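Local coordinates for type III secretion system effector protein ExoU (Pseudomonas fluorescens, PDB 4QMK) that probably acts as a patatin-like phospholipase toxin, directed to the plasma membrane by a domain that binds phosphatidylinositol 4,5-bisphosphate, at residues 579-584 with 600-605; 620-625 with 643-648. All blocks are in the same frame, centred on the assembly; numbering follows the deposited sequence.

Contact 1. Residues 579-584 with 600-605; sequences EVIYPS and RAVRDL
I581 reaches out from one helix and meets three side chains of the other. The approach differs from partner to partner. I581 and L605 point at each other and meet tip to tip, with I581 CD1 4.0 Å from L605 CD1. I581 and V602 cross obliquely, and I581 CD1 lies 3.9 Å from V602 CG2. V602 CG2 also comes within 4.0 Å of I581 CG2. One valine methyl thus touches both branches of the isoleucine. A601 offers its single methyl, its CB being 4.1 Å from I581 CD1. The outer part of I581 is extended (chi2 173°), which carries CD1 across the gap to the facing helix. All contacts are apolar, and no hydrogen bond joins the two segments.

The segments 579-584 and 600-605 run roughly antiparallel, at 154°. Their axes come no nearer than 11.2 Å. At that spacing the backbones do not meet, and I581 fills the gap together with methyls from the other helix. Both segments fall in the C-terminal ExoU toxin region, an all-helical part that is probably the membrane localization domain. Helix 555-585 has a wider pi-type turn at 579-581. It is kinked at P583, whose N lacks the bond to the turn before.

L605 also packs on A573, F576 and I577, one or more turns earlier in helix 555-585. A601 also touches V617 of helix 611-624. On the side of helix 592-606 turned from I581, R600 NE forms a salt bridge with D604 OD2 at 3.6 Å. These two residues are one turn apart, and their backbones are joined by the bond from D604 N to R600 O.

Contact 2. Residues 620-625 with 643-648; sequences GIVKHY and QAKAWR
V622 holds CG1 anti to its backbone N (chi1 167°), and this leaves CG2 beside that N, facing A644 and K645. The K645 side chain starts with CG beside its own backbone N (chi1 -59°) and then runs extended. The two side chains cross at about a right angle. V622 CG2 sits 3.7 Å from K645 CG, and V622 CG1 is 4.1 Å from K645 CE. The valine therefore meets the aliphatic part of the lysine through both methyls. The lysine NZ makes a long, weak ion pair with E642.

A644 has one methyl to give, and two residues use it. V622 CG2 lies 3.9 Å from A644 CB. I621 comes to the same methyl with the root of its side chain, its CB being 4.1 Å away and CG2 equally near. The other branch of I621 bends off and ends against A601 of helix 592-606. The alanine lets the backbones come close, and the CA atoms of V622 and A644 are 6.3 Å apart.

No hydrogen bond links the two segments. The polar ties lie around them. R648 NH1 forms a salt bridge with D619 OD1, so the chain just past helix 639-646 is tied to helix 611-624. W647 meets F576 of helix 555-585 edge-to-face and also touches L618 of helix 611-624.

The contact is apolar, with the methylenes of K645 along its outer edge. It is plain helix-end packing within the helical C-terminal region, where helices 611-624 and 639-646 lie against helices 555-585 and 592-606.

In the fold
After the patatin-like part, the chain runs along helix 555-585, turns, and comes back along helix 592-606. Contact 1 closes that loop, with 15 residues between its segments. Helix 611-624 follows after a short connection. The chain then passes through a non-helical link into helix 639-646, and contact 2 closes this second loop. The contacts are in series and neither nest nor cross. The centres of contact 1 and contact 2 are about 11 Å apart, and the two contacts touch directly. S584 OG probably hydrogen-bonds to Y625 OH, linking the kinked end of helix 555-585 to the residue just past helix 611-624. V580 also packs on W647. Together they tie four consecutive helices of the C-terminal region.

Contact 1. Residues 579-584 with 600-605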
ATOM      1  N   GLU A 579      -1.782 -14.811 -15.764  1.00 25.74           N
ATOM      2  CA  GLU A 579      -0.787 -15.033 -14.743  1.00 28.06           C
ATOM      3  C   GLU A 579      -0.299 -16.501 -14.607  1.00 27.79           C
ATOM      4  O   GLU A 579       0.759 -16.764 -14.091  1.00 26.15           O
ATOM      5  CB  GLU A 579      -1.423 -14.579 -13.424  1.00 32.65           C
ATOM      6  CG  GLU A 579      -0.515 -13.884 -12.432  1.00 41.01           C
ATOM      7  CD  GLU A 579       0.037 -12.545 -12.941  1.00 41.14           C
ATOM      8  OE1 GLU A 579       1.244 -12.298 -12.689  1.00 45.30           O
ATOM      9  OE2 GLU A 579      -0.704 -11.793 -13.613  1.00 34.36           O
ATOM     10  N   VAL A 580      -1.067 -17.447 -15.106  1.00 28.19           N
ATOM     11  CA  VAL A 580      -0.699 -18.829 -15.004  1.00 27.53           C
ATOM     12  C   VAL A 580      -0.571 -19.510 -16.376  1.00 26.89           C
ATOM     13  O   VAL A 580       0.442 -20.168 -16.677  1.00 32.40           O
ATOM     14  CB  VAL A 580      -1.725 -19.595 -14.186  1.00 28.83           C
ATOM     15  CG1 VAL A 580      -1.328 -21.055 -14.139  1.00 30.76           C
ATOM     16  CG2 VAL A 580      -1.811 -19.046 -12.789  1.00 28.64           C
ATOM     17  N   ILE A 581      -1.547 -19.312 -17.239  1.00 24.61           N
ATOM     18  CA  ILE A 581      -1.469 -19.933 -18.533  1.00 22.79           C
ATOM     19  C   ILE A 581      -0.453 -19.308 -19.461  1.00 24.69           C
ATOM     20  O   ILE A 581       0.405 -20.027 -20.015  1.00 26.57           O
ATOM     21  CB  ILE A 581      -2.809 -19.982 -19.181  1.00 21.17           C
ATOM     22  CG1 ILE A 581      -3.695 -20.953 -18.388  1.00 21.56           C
ATOM     23  CG2 ILE A 581      -2.656 -20.506 -20.580  1.00 21.80           C
ATOM     24  CD1 ILE A 581      -5.134 -20.965 -18.848  1.00 21.28           C
ATOM     25  N   TYR A 582      -0.521 -17.983 -19.602  1.00 25.78           N
ATOM     26  CA  TYR A 582       0.346 -17.250 -20.485  1.00 27.72           C
ATOM     27  C   TYR A 582       1.840 -17.698 -20.396  1.00 24.55           C
ATOM     28  O   TYR A 582       2.389 -18.130 -21.363  1.00 22.37           O
ATOM     29  CB  TYR A 582       0.192 -15.762 -20.262  1.00 33.71           C
ATOM     30  CG  TYR A 582       1.147 -14.940 -21.113  1.00 42.46           C
ATOM     31  CD1 TYR A 582       0.915 -14.754 -22.480  1.00 50.89           C
ATOM     32  CD2 TYR A 582       2.323 -14.435 -20.587  1.00 46.94           C
ATOM     33  CE1 TYR A 582       1.821 -14.051 -23.283  1.00 54.98           C
ATOM     34  CE2 TYR A 582       3.231 -13.736 -21.386  1.00 50.39           C
ATOM     35  CZ  TYR A 582       2.959 -13.537 -22.727  1.00 50.73           C
ATOM     36  OH  TYR A 582       3.812 -12.831 -23.516  1.00 55.30           O
ATOM     37  N   PRO A 583       2.449 -17.647 -19.228  1.00 23.48           N
ATOM     38  CA  PRO A 583       3.822 -18.095 -19.090  1.00 25.82           C
ATOM     39  C   PRO A 583       4.115 -19.528 -19.476  1.00 26.98           C
ATOM     40  O   PRO A 583       5.224 -19.753 -19.984  1.00 27.42           O
ATOM     41  CB  PRO A 583       4.119 -17.928 -17.626  1.00 24.33           C
ATOM     42  CG  PRO A 583       3.191 -16.895 -17.198  1.00 25.10           C
ATOM     43  CD  PRO A 583       1.954 -17.071 -17.990  1.00 25.39           C
ATOM     44  N   SER A 584       3.191 -20.476 -19.226  1.00 26.43           N
ATOM     45  CA  SER A 584       3.423 -21.879 -19.598  1.00 27.31           C
ATOM     46  C   SER A 584       3.268 -22.040 -21.086  1.00 28.61           C
ATOM     47  O   SER A 584       4.046 -22.719 -21.748  1.00 29.90           O
ATOM     48  CB  SER A 584       2.361 -22.807 -19.015  1.00 32.88           C
ATOM     49  OG  SER A 584       2.721 -23.434 -17.799  1.00 40.97           O
ATOM     50  N   ARG A 600      -7.101 -25.098 -24.917  1.00 30.35           N
ATOM     51  CA  ARG A 600      -8.450 -25.555 -24.616  1.00 33.54           C
ATOM     52  C   ARG A 600      -8.931 -24.925 -23.286  1.00 32.23           C
ATOM     53  O   ARG A 600     -10.087 -24.477 -23.175  1.00 29.48           O
ATOM     54  CB  ARG A 600      -8.509 -27.078 -24.553  1.00 40.37           C
ATOM     55  CG  ARG A 600      -9.907 -27.571 -24.252  1.00 54.24           C
ATOM     56  CD  ARG A 600     -10.309 -29.037 -24.465  1.00 67.35           C
ATOM     57  NE  ARG A 600     -11.759 -29.110 -24.180  1.00 78.57           N
ATOM     58  CZ  ARG A 600     -12.489 -30.223 -24.056  1.00 89.00           C
ATOM     59  NH1 ARG A 600     -11.950 -31.430 -24.199  1.00 89.12           N
ATOM     60  NH2 ARG A 600     -13.791 -30.121 -23.791  1.00 87.56           N
ATOM     61  N   ALA A 601      -8.008 -24.801 -22.319  1.00 28.82           N
ATOM     62  CA  ALA A 601      -8.324 -24.219 -21.037  1.00 27.25           C
ATOM     63  C   ALA A 601      -8.744 -22.768 -21.171  1.00 30.07           C
ATOM     64  O   ALA A 601      -9.623 -22.336 -20.456  1.00 30.46           O
ATOM     65  CB  ALA A 601      -7.162 -24.316 -20.076  1.00 25.37           C
ATOM     66  N   VAL A 602      -8.105 -22.023 -22.074  1.00 28.99           N
ATOM     67  CA  VAL A 602      -8.443 -20.633 -22.284  1.00 27.58           C
ATOM     68  C   VAL A 602      -9.875 -20.452 -22.787  1.00 29.60           C
ATOM     69  O   VAL A 602     -10.621 -19.672 -22.189  1.00 36.38           O
ATOM     70  CB  VAL A 602      -7.406 -19.956 -23.209  1.00 26.17           C
ATOM     71  CG1 VAL A 602      -7.885 -18.622 -23.752  1.00 24.53           C
ATOM     72  CG2 VAL A 602      -6.139 -19.795 -22.430  1.00 24.48           C
ATOM     73  N   ARG A 603     -10.291 -21.191 -23.807  1.00 33.47           N
ATOM     74  CA  ARG A 603     -11.688 -21.115 -24.293  1.00 36.91           C
ATOM     75  C   ARG A 603     -12.678 -21.482 -23.197  1.00 36.17           C
ATOM     76  O   ARG A 603     -13.602 -20.747 -22.923  1.00 39.86           O
ATOM     77  CB  ARG A 603     -11.936 -22.048 -25.461  1.00 44.71           C
ATOM     78  CG  ARG A 603     -11.253 -21.656 -26.742  1.00 53.94           C
ATOM     79  CD  ARG A 603     -11.464 -22.720 -27.825  1.00 70.11           C
ATOM     80  NE  ARG A 603     -10.526 -22.558 -28.949  1.00 83.23           N
ATOM     81  CZ  ARG A 603      -9.301 -23.097 -29.014  1.00 90.51           C
ATOM     82  NH1 ARG A 603      -8.831 -23.865 -28.029  1.00 84.92           N
ATOM     83  NH2 ARG A 603      -8.535 -22.864 -30.076  1.00101.43           N
ATOM     84  N   ASP A 604     -12.478 -22.623 -22.553  1.00 37.51           N
ATOM     85  CA  ASP A 604     -13.411 -23.071 -21.526  1.00 36.53           C
ATOM     86  C   ASP A 604     -13.513 -21.990 -20.457  1.00 37.06           C
ATOM     87  O   ASP A 604     -14.575 -21.735 -19.980  1.00 36.83           O
ATOM     88  CB  ASP A 604     -12.958 -24.402 -20.909  1.00 36.69           C
ATOM     89  CG  ASP A 604     -12.921 -25.541 -21.939  1.00 42.25           C
ATOM     90  OD1 ASP A 604     -13.613 -25.444 -22.970  1.00 46.82           O
ATOM     91  OD2 ASP A 604     -12.174 -26.533 -21.747  1.00 54.52           O
ATOM     92  N   LEU A 605     -12.394 -21.344 -20.110  1.00 35.29           N
ATOM     93  CA  LEU A 605     -12.391 -20.325 -19.083  1.00 34.86           C
ATOM     94  C   LEU A 605     -13.181 -19.105 -19.533  1.00 40.18           C
ATOM     95  O   LEU A 605     -13.783 -18.425 -18.713  1.00 44.76           O
ATOM     96  CB  LEU A 605     -10.979 -19.902 -18.723  1.00 31.13           C
ATOM     97  CG  LEU A 605     -10.303 -20.760 -17.653  1.00 30.19           C
ATOM     98  CD1 LEU A 605      -8.876 -20.301 -17.469  1.00 30.59           C
ATOM     99  CD2 LEU A 605     -10.974 -20.693 -16.322  1.00 29.86           C
TER

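Contact 2. Residues 620-625 with 643-648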
ATOM      1  N   GLY A 620      -8.643 -30.058 -14.500  1.00 32.89           N
ATOM      2  CA  GLY A 620      -8.128 -30.685 -15.740  1.00 31.19           C
ATOM      3  C   GLY A 620      -6.640 -30.357 -15.995  1.00 31.12           C
ATOM      4  O   GLY A 620      -5.901 -31.182 -16.499  1.00 30.25           O
ATOM      5  N   ILE A 621      -6.207 -29.135 -15.675  1.00 29.69           N
ATOM      6  CA  ILE A 621      -4.809 -28.801 -15.800  1.00 28.88           C
ATOM      7  C   ILE A 621      -4.036 -29.725 -14.840  1.00 30.43           C
ATOM      8  O   ILE A 621      -3.047 -30.378 -15.193  1.00 29.63           O
ATOM      9  CB  ILE A 621      -4.506 -27.366 -15.359  1.00 28.13           C
ATOM     10  CG1 ILE A 621      -5.396 -26.328 -16.056  1.00 28.15           C
ATOM     11  CG2 ILE A 621      -3.053 -27.004 -15.605  1.00 26.56           C
ATOM     12  CD1 ILE A 621      -5.434 -26.415 -17.528  1.00 28.46           C
ATOM     13  N   VAL A 622      -4.473 -29.726 -13.602  1.00 30.94           N
ATOM     14  CA  VAL A 622      -3.842 -30.526 -12.587  1.00 32.70           C
ATOM     15  C   VAL A 622      -3.725 -31.975 -13.016  1.00 32.97           C
ATOM     16  O   VAL A 622      -2.729 -32.606 -12.747  1.00 34.21           O
ATOM     17  CB  VAL A 622      -4.638 -30.505 -11.267  1.00 33.80           C
ATOM     18  CG1 VAL A 622      -4.124 -31.600 -10.337  1.00 35.48           C
ATOM     19  CG2 VAL A 622      -4.565 -29.131 -10.582  1.00 32.19           C
ATOM     20  N   LYS A 623      -4.749 -32.489 -13.671  1.00 34.17           N
ATOM     21  CA  LYS A 623      -4.796 -33.889 -14.060  1.00 37.68           C
ATOM     22  C   LYS A 623      -3.940 -34.267 -15.280  1.00 40.41           C
ATOM     23  O   LYS A 623      -3.348 -35.348 -15.307  1.00 37.09           O
ATOM     24  CB  LYS A 623      -6.223 -34.257 -14.345  1.00 40.63           C
ATOM     25  CG  LYS A 623      -6.454 -35.727 -14.586  1.00 47.40           C
ATOM     26  CD  LYS A 623      -7.949 -36.029 -14.606  1.00 55.36           C
ATOM     27  CE  LYS A 623      -8.250 -37.520 -14.463  1.00 63.73           C
ATOM     28  NZ  LYS A 623      -9.730 -37.736 -14.294  1.00 68.09           N
ATOM     29  N   HIS A 624      -3.838 -33.361 -16.258  1.00 39.33           N
ATOM     30  CA  HIS A 624      -3.160 -33.685 -17.497  1.00 35.96           C
ATOM     31  C   HIS A 624      -1.886 -32.935 -17.811  1.00 34.44           C
ATOM     32  O   HIS A 624      -1.115 -33.388 -18.649  1.00 34.21           O
ATOM     33  CB  HIS A 624      -4.111 -33.454 -18.648  1.00 35.77           C
ATOM     34  CG  HIS A 624      -5.370 -34.234 -18.561  1.00 40.15           C
ATOM     35  ND1 HIS A 624      -5.470 -35.533 -19.006  1.00 44.14           N
ATOM     36  CD2 HIS A 624      -6.604 -33.883 -18.130  1.00 40.76           C
ATOM     37  CE1 HIS A 624      -6.707 -35.964 -18.813  1.00 46.42           C
ATOM     38  NE2 HIS A 624      -7.416 -34.975 -18.295  1.00 45.22           N
ATOM     39  N   TYR A 625      -1.673 -31.765 -17.231  1.00 32.54           N
ATOM     40  CA  TYR A 625      -0.474 -31.010 -17.572  1.00 32.15           C
ATOM     41  C   TYR A 625       0.743 -31.838 -17.200  1.00 33.18           C
ATOM     42  O   TYR A 625       0.759 -32.352 -16.125  1.00 35.29           O
ATOM     43  CB  TYR A 625      -0.410 -29.736 -16.790  1.00 30.78           C
ATOM     44  CG  TYR A 625       0.738 -28.875 -17.172  1.00 28.88           C
ATOM     45  CD1 TYR A 625       0.638 -28.034 -18.201  1.00 31.44           C
ATOM     46  CD2 TYR A 625       1.929 -28.919 -16.491  1.00 30.67           C
ATOM     47  CE1 TYR A 625       1.702 -27.233 -18.594  1.00 32.88           C
ATOM     48  CE2 TYR A 625       2.974 -28.076 -16.814  1.00 29.72           C
ATOM     49  CZ  TYR A 625       2.861 -27.241 -17.880  1.00 31.10           C
ATOM     50  OH  TYR A 625       3.896 -26.403 -18.255  1.00 30.91           O
ATOM     51  N   GLN A 643       0.206 -23.869  -9.260  1.00 34.23           N
ATOM     52  CA  GLN A 643      -0.603 -22.653  -9.389  1.00 37.04           C
ATOM     53  C   GLN A 643      -2.079 -23.014  -9.665  1.00 36.99           C
ATOM     54  O   GLN A 643      -2.991 -22.444  -9.064  1.00 35.81           O
ATOM     55  CB  GLN A 643      -0.044 -21.765 -10.495  1.00 36.78           C
ATOM     56  CG  GLN A 643       1.276 -21.097 -10.135  1.00 39.46           C
ATOM     57  CD  GLN A 643       1.951 -20.459 -11.334  1.00 44.45           C
ATOM     58  OE1 GLN A 643       2.468 -21.142 -12.248  1.00 46.44           O
ATOM     59  NE2 GLN A 643       1.988 -19.146 -11.333  1.00 44.06           N
ATOM     60  N   ALA A 644      -2.304 -24.014 -10.511  1.00 36.15           N
ATOM     61  CA  ALA A 644      -3.659 -24.443 -10.823  1.00 36.02           C
ATOM     62  C   ALA A 644      -4.388 -24.846  -9.564  1.00 39.29           C
ATOM     63  O   ALA A 644      -5.545 -24.545  -9.441  1.00 43.38           O
ATOM     64  CB  ALA A 644      -3.657 -25.578 -11.813  1.00 35.99           C
ATOM     65  N   LYS A 645      -3.713 -25.504  -8.618  1.00 38.13           N
ATOM     66  CA  LYS A 645      -4.364 -25.869  -7.359  1.00 36.53           C
ATOM     67  C   LYS A 645      -4.573 -24.638  -6.496  1.00 36.51           C
ATOM     68  O   LYS A 645      -5.667 -24.396  -6.012  1.00 40.82           O
ATOM     69  CB  LYS A 645      -3.530 -26.855  -6.564  1.00 37.37           C
ATOM     70  CG  LYS A 645      -3.232 -28.151  -7.269  1.00 39.03           C
ATOM     71  CD  LYS A 645      -2.388 -29.054  -6.390  1.00 41.45           C
ATOM     72  CE  LYS A 645      -1.826 -30.178  -7.214  1.00 44.99           C
ATOM     73  NZ  LYS A 645      -1.076 -31.167  -6.394  1.00 52.58           N
ATOM     74  N   ALA A 646      -3.528 -23.851  -6.318  1.00 35.37           N
ATOM     75  CA  ALA A 646      -3.579 -22.629  -5.514  1.00 36.73           C
ATOM     76  C   ALA A 646      -4.670 -21.620  -5.929  1.00 37.00           C
ATOM     77  O   ALA A 646      -5.092 -20.822  -5.115  1.00 39.30           O
ATOM     78  CB  ALA A 646      -2.232 -21.921  -5.576  1.00 38.18           C
ATOM     79  N   TRP A 647      -5.075 -21.608  -7.193  1.00 35.38           N
ATOM     80  CA  TRP A 647      -6.108 -20.683  -7.625  1.00 35.28           C
ATOM     81  C   TRP A 647      -7.521 -21.248  -7.522  1.00 35.09           C
ATOM     82  O   TRP A 647      -8.460 -20.560  -7.822  1.00 36.90           O
ATOM     83  CB  TRP A 647      -5.849 -20.213  -9.050  1.00 34.91           C
ATOM     84  CG  TRP A 647      -4.706 -19.191  -9.265  1.00 33.75           C
ATOM     85  CD1 TRP A 647      -3.365 -19.412  -9.149  1.00 35.65           C
ATOM     86  CD2 TRP A 647      -4.841 -17.838  -9.764  1.00 34.40           C
ATOM     87  NE1 TRP A 647      -2.651 -18.265  -9.470  1.00 36.97           N
ATOM     88  CE2 TRP A 647      -3.536 -17.293  -9.867  1.00 33.68           C
ATOM     89  CE3 TRP A 647      -5.940 -17.031 -10.096  1.00 33.16           C
ATOM     90  CZ2 TRP A 647      -3.304 -16.001 -10.289  1.00 33.99           C
ATOM     91  CZ3 TRP A 647      -5.706 -15.729 -10.506  1.00 34.02           C
ATOM     92  CH2 TRP A 647      -4.401 -15.222 -10.596  1.00 34.83           C
ATOM     93  N   ARG A 648      -7.706 -22.487  -7.112  1.00 39.42           N
ATOM     94  CA  ARG A 648      -9.079 -23.011  -6.961  1.00 41.74           C
ATOM     95  C   ARG A 648      -9.886 -22.114  -6.047  1.00 40.83           C
ATOM     96  O   ARG A 648      -9.381 -21.603  -5.066  1.00 39.13           O
ATOM     97  CB  ARG A 648      -9.128 -24.420  -6.347  1.00 45.31           C
ATOM     98  CG  ARG A 648      -8.537 -25.510  -7.198  1.00 50.72           C
ATOM     99  CD  ARG A 648      -8.946 -26.908  -6.743  1.00 51.21           C
ATOM    100  NE  ARG A 648     -10.379 -27.099  -6.945  1.00 54.08           N
ATOM    101  CZ  ARG A 648     -11.041 -28.238  -6.741  1.00 54.85           C
ATOM    102  NH1 ARG A 648     -10.394 -29.338  -6.357  1.00 66.73           N
ATOM    103  NH2 ARG A 648     -12.340 -28.292  -6.952  1.00 50.37           N
TER